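Lin2891 protein (Listeria innocua, PDB 3DB0) is a putative pyridoxamine 5'-phosphate oxidase, probably an FMN-binding split-barrel protein, as in its family. Local coordinates at residues B[69-72]-B[73-77]; B[92-95]-B[96-100]. All coordinates share one frame; numbering follows the deposited sequence.

Contact 1: residues B[69-72]-B[73-77]; sequences GYDS and PGSAF
Ser75 turns its hydroxyl back across the loop and takes two backbone N-H groups at once: its OG accepts from Asp71 N at 2.9 Å and from Ser72 N, also at 2.9 Å, the second bond being the straighter. With chi1 at -65° the oxygen lies beside its own backbone N and opposite the carbonyl carbon, which directs it at this pair. Serine suits the place because its short arm carries an acceptor right to the main chain. A type I beta turn from Ser72 to Ser75 closes the tip, with Ser75 N bonded to Ser72 O from above the carbonyl plane; Pro73, whose ring restricts phi to what the turn needs, fits its second position. One water joins Gly69 O to Ala76 O, and another joins Ser72 OG to Gly74 N. Apolar contact comes from Tyr70 and Phe77, which lie side by side: the Tyr70 edge meets the Phe77 face in a T-shaped pair, planes at 76° and centroids 5.5 Å apart. Farther out, the Tyr70 hydroxyl makes van der Waals contact with Pro73, OH to CA 3.3 Å. Gly69 has a positive phi, suited to a residue without CB, and its C lies 3.6 Å from Phe77 CB. The loop links strands 63-68 and 77-86; Phe77 pairs with Leu126 of strand 113-126, Asp71 bonds His17, and Tyr34 of the second subunit stacks on Tyr70.

Contact 2: residues B[92-95]-B[96-100]; sequences IKER and IWENI
Glu94, Arg95 and Ile96 carry most of this contact on the alpha-helix 90-100, where regular i to i+4 backbone bonds run from Ile96 N to Ile92 O through Asn99 N to Arg95 O. Glu94 and Ile96 meet residues one turn along the helix, Glu98 and Ile92, while Arg95 mainly lies against Ile96, the next residue. Ile96 suits the inward side: its branched chain packs on Leu38, Phe113 and Val115 of the barrel strands, while its CG1 lies 4.2 Å from Ile92 CG2 on the preceding turn. Arg95, on the exposed side, has a long chain bent at chi2 and chi3; its NE stays 4.4 Å from Glu98 OE1, beyond a salt bridge, so any attraction between the opposite charges is probably weak. Glu94 has CG anti to the backbone N (chi1 175°) and then bends at chi2, which carries its carboxylate along the helix toward Glu98 and Trp97. Its OE2 comes to the edge of the Trp97 indole, near the ring plane, 3.9 Å from CD1. Trp97 itself is buried, its NE1 bonded to Glu108 O. The carboxylates of Glu94 and Glu98 are turned 70° to each other, and Glu94 OE2 stands 2.5 Å from Glu98 OE2, close enough that one of the two acids probably holds a proton.

Overall arrangement
Contact 1 comes first along the chain, in the loop between strands 63-68 and 77-86; strand 77-86 then leads on to helix 90-100, which holds contact 2. Their centres are 28 Å apart, with nearest atoms about 16 Å apart, and they lie on opposite sides of the chain's centre. Both border the six-stranded antiparallel barrel and both meet strand 113-126: contact 1 through Ala76 and Phe77, contact 2 through Ile96 and Trp97. Each also faces a different copy of the protein in the four-chain assembly, the 69-77 loop meeting the second subunit and Ile100 packing on Trp104 of the third. Opposite sides of one chain thus take part in contacts with different subunits.

Contact 1: residues B[69-72]-B[73-77]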
ATOM      1  N   GLY B  69      -8.473  -7.649  -0.376  1.00 23.63           N
ATOM      2  CA  GLY B  69      -8.216  -7.843  -1.794  1.00 19.56           C
ATOM      3  C   GLY B  69      -9.115  -7.104  -2.769  1.00 20.94           C
ATOM      4  O   GLY B  69      -8.870  -7.127  -3.955  1.00 24.34           O
ATOM      5  N   TYR B  70     -10.085  -6.364  -2.248  1.00 23.18           N
ATOM      6  CA  TYR B  70     -11.029  -5.634  -3.072  1.00 25.41           C
ATOM      7  C   TYR B  70     -10.413  -4.299  -3.576  1.00 27.83           C
ATOM      8  O   TYR B  70     -10.328  -3.319  -2.852  1.00 31.88           O
ATOM      9  CB  TYR B  70     -12.352  -5.462  -2.318  1.00 21.24           C
ATOM     10  CG  TYR B  70     -13.421  -4.772  -3.104  1.00 24.82           C
ATOM     11  CD1 TYR B  70     -14.418  -5.490  -3.730  1.00 33.89           C
ATOM     12  CD2 TYR B  70     -13.378  -3.384  -3.296  1.00 37.24           C
ATOM     13  CE1 TYR B  70     -15.369  -4.869  -4.507  1.00 33.53           C
ATOM     14  CE2 TYR B  70     -14.329  -2.741  -4.074  1.00 40.44           C
ATOM     15  CZ  TYR B  70     -15.327  -3.502  -4.672  1.00 37.40           C
ATOM     16  OH  TYR B  70     -16.283  -2.880  -5.419  1.00 39.63           O
ATOM     17  N   ASP B  71      -9.983  -4.299  -4.832  1.00 27.00           N
ATOM     18  CA  ASP B  71      -9.335  -3.145  -5.482  1.00 29.39           C
ATOM     19  C   ASP B  71     -10.333  -2.305  -6.285  1.00 32.01           C
ATOM     20  O   ASP B  71     -10.287  -1.074  -6.286  1.00 30.28           O
ATOM     21  CB  ASP B  71      -8.261  -3.637  -6.452  1.00 31.09           C
ATOM     22  CG  ASP B  71      -7.143  -4.343  -5.756  1.00 29.31           C
ATOM     23  OD1 ASP B  71      -6.830  -3.914  -4.656  1.00 34.31           O
ATOM     24  OD2 ASP B  71      -6.599  -5.324  -6.296  1.00 41.91           O
ATOM     25  N   SER B  72     -11.233  -3.023  -6.947  1.00 32.18           N
ATOM     26  CA  SER B  72     -12.285  -2.473  -7.782  1.00 34.11           C
ATOM     27  C   SER B  72     -13.485  -3.427  -7.841  1.00 33.71           C
ATOM     28  O   SER B  72     -13.435  -4.556  -7.333  1.00 28.55           O
ATOM     29  CB  SER B  72     -11.775  -2.264  -9.201  1.00 35.35           C
ATOM     30  OG  SER B  72     -11.330  -3.502  -9.722  1.00 40.59           O
ATOM     31  N   PRO B  73     -14.579  -2.967  -8.454  1.00 33.67           N
ATOM     32  CA  PRO B  73     -15.754  -3.844  -8.482  1.00 35.80           C
ATOM     33  C   PRO B  73     -15.522  -5.233  -9.111  1.00 33.94           C
ATOM     34  O   PRO B  73     -16.271  -6.136  -8.811  1.00 32.67           O
ATOM     35  CB  PRO B  73     -16.792  -3.024  -9.270  1.00 35.26           C
ATOM     36  CG  PRO B  73     -16.357  -1.621  -9.112  1.00 36.46           C
ATOM     37  CD  PRO B  73     -14.855  -1.657  -9.065  1.00 34.30           C
ATOM     38  N   GLY B  74     -14.488  -5.390  -9.942  1.00 33.86           N
ATOM     39  CA  GLY B  74     -14.188  -6.675 -10.590  1.00 34.31           C
ATOM     40  C   GLY B  74     -13.122  -7.552  -9.925  1.00 34.45           C
ATOM     41  O   GLY B  74     -12.849  -8.642 -10.382  1.00 32.11           O
ATOM     42  N   SER B  75     -12.507  -7.047  -8.860  1.00 32.57           N
ATOM     43  CA  SER B  75     -11.483  -7.773  -8.103  1.00 31.98           C
ATOM     44  C   SER B  75     -12.032  -9.036  -7.445  1.00 29.05           C
ATOM     45  O   SER B  75     -13.104  -8.989  -6.872  1.00 26.36           O
ATOM     46  CB  SER B  75     -10.999  -6.916  -6.924  1.00 32.27           C
ATOM     47  OG  SER B  75     -10.328  -5.739  -7.290  1.00 33.26           O
ATOM     48  N   ALA B  76     -11.305 -10.155  -7.564  1.00 27.09           N
ATOM     49  CA  ALA B  76     -11.614 -11.346  -6.765  1.00 24.35           C
ATOM     50  C   ALA B  76     -10.972 -10.977  -5.420  1.00 26.03           C
ATOM     51  O   ALA B  76      -9.876 -10.392  -5.365  1.00 25.85           O
ATOM     52  CB  ALA B  76     -10.963 -12.576  -7.307  1.00 20.83           C
ATOM     53  N   PHE B  77     -11.658 -11.284  -4.335  1.00 23.70           N
ATOM     54  CA  PHE B  77     -11.157 -10.947  -3.016  1.00 21.58           C
ATOM     55  C   PHE B  77     -11.492 -12.042  -2.043  1.00 22.33           C
ATOM     56  O   PHE B  77     -12.134 -13.023  -2.399  1.00 22.48           O
ATOM     57  CB  PHE B  77     -11.652  -9.580  -2.540  1.00 22.85           C
ATOM     58  CG  PHE B  77     -13.118  -9.486  -2.395  1.00 24.24           C
ATOM     59  CD1 PHE B  77     -13.912  -9.221  -3.502  1.00 22.01           C
ATOM     60  CD2 PHE B  77     -13.723  -9.693  -1.153  1.00 25.18           C
ATOM     61  CE1 PHE B  77     -15.289  -9.167  -3.375  1.00 31.42           C
ATOM     62  CE2 PHE B  77     -15.089  -9.647  -1.033  1.00 27.57           C
ATOM     63  CZ  PHE B  77     -15.873  -9.369  -2.144  1.00 27.59           C
TER
HETATM   64  O   HOH W   1      -7.759  -9.106  -5.529  1.00 27.81           O
HETATM   65  O   HOH W   2     -13.003  -3.893 -11.993  1.00 54.82           O

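Contact 2: residues B[92-95]-B[96-100]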
ATOM      1  N   ILE B  92       8.407 -13.603  16.947  1.00 24.44           N
ATOM      2  CA  ILE B  92       7.424 -13.258  15.897  1.00 25.61           C
ATOM      3  C   ILE B  92       7.007 -11.798  16.085  1.00 26.70           C
ATOM      4  O   ILE B  92       6.903 -11.030  15.128  1.00 25.04           O
ATOM      5  CB  ILE B  92       6.173 -14.180  15.909  1.00 26.67           C
ATOM      6  CG1 ILE B  92       6.533 -15.598  15.473  1.00 27.27           C
ATOM      7  CG2 ILE B  92       5.117 -13.614  14.972  1.00 20.52           C
ATOM      8  CD1 ILE B  92       5.346 -16.643  15.577  1.00 24.64           C
ATOM      9  N   LYS B  93       6.836 -11.393  17.335  1.00 25.93           N
ATOM     10  CA  LYS B  93       6.467 -10.010  17.603  1.00 28.64           C
ATOM     11  C   LYS B  93       7.530  -9.034  17.111  1.00 27.15           C
ATOM     12  O   LYS B  93       7.188  -7.992  16.575  1.00 24.46           O
ATOM     13  CB  LYS B  93       6.248  -9.767  19.097  1.00 29.23           C
ATOM     14  CG  LYS B  93       5.004 -10.490  19.655  1.00 35.47           C
ATOM     15  CD  LYS B  93       4.947 -10.385  21.165  1.00 38.72           C
ATOM     16  CE  LYS B  93       4.897  -8.952  21.609  1.00 42.97           C
ATOM     17  NZ  LYS B  93       5.148  -8.872  23.067  1.00 46.31           N
ATOM     18  N   GLU B  94       8.793  -9.371  17.357  1.00 24.10           N
ATOM     19  CA  GLU B  94       9.956  -8.512  17.005  1.00 26.65           C
ATOM     20  C   GLU B  94      10.144  -8.457  15.514  1.00 27.21           C
ATOM     21  O   GLU B  94      10.460  -7.410  14.941  1.00 25.60           O
ATOM     22  CB  GLU B  94      11.244  -9.030  17.644  1.00 25.01           C
ATOM     23  CG  GLU B  94      12.528  -8.247  17.232  1.00 34.20           C
ATOM     24  CD  GLU B  94      12.507  -6.805  17.683  1.00 35.65           C
ATOM     25  OE1 GLU B  94      11.839  -6.546  18.690  1.00 46.70           O
ATOM     26  OE2 GLU B  94      13.143  -5.928  17.039  1.00 35.98           O
ATOM     27  N   ARG B  95       9.925  -9.592  14.871  1.00 27.12           N
ATOM     28  CA  ARG B  95      10.006  -9.639  13.434  1.00 28.00           C
ATOM     29  C   ARG B  95       8.943  -8.736  12.766  1.00 27.43           C
ATOM     30  O   ARG B  95       9.244  -8.009  11.867  1.00 26.23           O
ATOM     31  CB  ARG B  95       9.873 -11.077  12.954  1.00 29.52           C
ATOM     32  CG  ARG B  95       9.954 -11.205  11.454  1.00 33.03           C
ATOM     33  CD  ARG B  95      11.200 -10.543  10.922  1.00 36.10           C
ATOM     34  NE  ARG B  95      12.442 -11.187  11.375  1.00 44.98           N
ATOM     35  CZ  ARG B  95      12.995 -12.232  10.755  1.00 45.17           C
ATOM     36  NH1 ARG B  95      12.421 -12.748   9.668  1.00 47.64           N
ATOM     37  NH2 ARG B  95      14.106 -12.764  11.219  1.00 43.33           N
ATOM     38  N   ILE B  96       7.692  -8.863  13.179  1.00 24.35           N
ATOM     39  CA  ILE B  96       6.621  -8.054  12.696  1.00 24.04           C
ATOM     40  C   ILE B  96       6.942  -6.564  12.995  1.00 24.16           C
ATOM     41  O   ILE B  96       6.738  -5.696  12.147  1.00 24.92           O
ATOM     42  CB  ILE B  96       5.296  -8.447  13.333  1.00 26.27           C
ATOM     43  CG1 ILE B  96       4.840  -9.898  12.937  1.00 28.97           C
ATOM     44  CG2 ILE B  96       4.216  -7.399  13.051  1.00 24.84           C
ATOM     45  CD1 ILE B  96       4.700 -10.106  11.492  1.00 34.68           C
ATOM     46  N   TRP B  97       7.438  -6.273  14.203  1.00 23.39           N
ATOM     47  CA  TRP B  97       7.790  -4.907  14.588  1.00 21.32           C
ATOM     48  C   TRP B  97       8.792  -4.319  13.595  1.00 24.82           C
ATOM     49  O   TRP B  97       8.647  -3.195  13.103  1.00 22.90           O
ATOM     50  CB  TRP B  97       8.305  -4.851  16.056  1.00 24.68           C
ATOM     51  CG  TRP B  97       8.922  -3.536  16.456  1.00 26.84           C
ATOM     52  CD1 TRP B  97      10.249  -3.307  16.747  1.00 30.90           C
ATOM     53  CD2 TRP B  97       8.271  -2.240  16.555  1.00 28.62           C
ATOM     54  NE1 TRP B  97      10.444  -1.979  17.050  1.00 35.51           N
ATOM     55  CE2 TRP B  97       9.257  -1.302  16.924  1.00 25.02           C
ATOM     56  CE3 TRP B  97       6.964  -1.793  16.394  1.00 27.30           C
ATOM     57  CZ2 TRP B  97       8.962   0.043  17.130  1.00 33.32           C
ATOM     58  CZ3 TRP B  97       6.695  -0.437  16.579  1.00 31.13           C
ATOM     59  CH2 TRP B  97       7.675   0.446  16.932  1.00 30.56           C
ATOM     60  N   GLU B  98       9.810  -5.101  13.277  1.00 26.97           N
ATOM     61  CA  GLU B  98      10.872  -4.682  12.382  1.00 26.44           C
ATOM     62  C   GLU B  98      10.363  -4.496  10.962  1.00 28.96           C
ATOM     63  O   GLU B  98      10.821  -3.616  10.236  1.00 29.19           O
ATOM     64  CB  GLU B  98      12.041  -5.698  12.435  1.00 29.88           C
ATOM     65  CG  GLU B  98      12.816  -5.595  13.715  1.00 26.25           C
ATOM     66  CD  GLU B  98      13.846  -6.680  13.909  1.00 33.38           C
ATOM     67  OE1 GLU B  98      14.143  -7.416  12.946  1.00 45.27           O
ATOM     68  OE2 GLU B  98      14.315  -6.814  15.047  1.00 31.96           O
ATOM     69  N   ASN B  99       9.404  -5.313  10.557  0.50 29.09           N
ATOM     70  CA  ASN B  99       8.843  -5.166   9.215  0.50 30.24           C
ATOM     71  C   ASN B  99       7.970  -3.906   9.136  0.50 28.65           C
ATOM     72  O   ASN B  99       8.086  -3.101   8.219  0.50 26.77           O
ATOM     73  CB  ASN B  99       8.051  -6.396   8.813  0.50 29.92           C
ATOM     74  CG  ASN B  99       7.453  -6.264   7.441  0.50 30.69           C
ATOM     75  OD1 ASN B  99       6.788  -5.267   7.121  0.50 29.64           O
ATOM     76  ND2 ASN B  99       7.671  -7.271   6.617  0.50 29.51           N
ATOM     77  N   ILE B 100       7.147  -3.712  10.150  1.00 30.14           N
ATOM     78  CA  ILE B 100       6.280  -2.531  10.204  1.00 30.55           C
ATOM     79  C   ILE B 100       7.049  -1.191  10.276  1.00 31.12           C
ATOM     80  O   ILE B 100       6.656  -0.217   9.638  1.00 33.81           O
ATOM     81  CB  ILE B 100       5.349  -2.617  11.447  1.00 33.41           C
ATOM     82  CG1 ILE B 100       4.321  -3.715  11.255  1.00 44.69           C
ATOM     83  CG2 ILE B 100       4.604  -1.337  11.683  1.00 46.54           C
ATOM     84  CD1 ILE B 100       3.494  -3.557  10.036  1.00 42.35           C
TER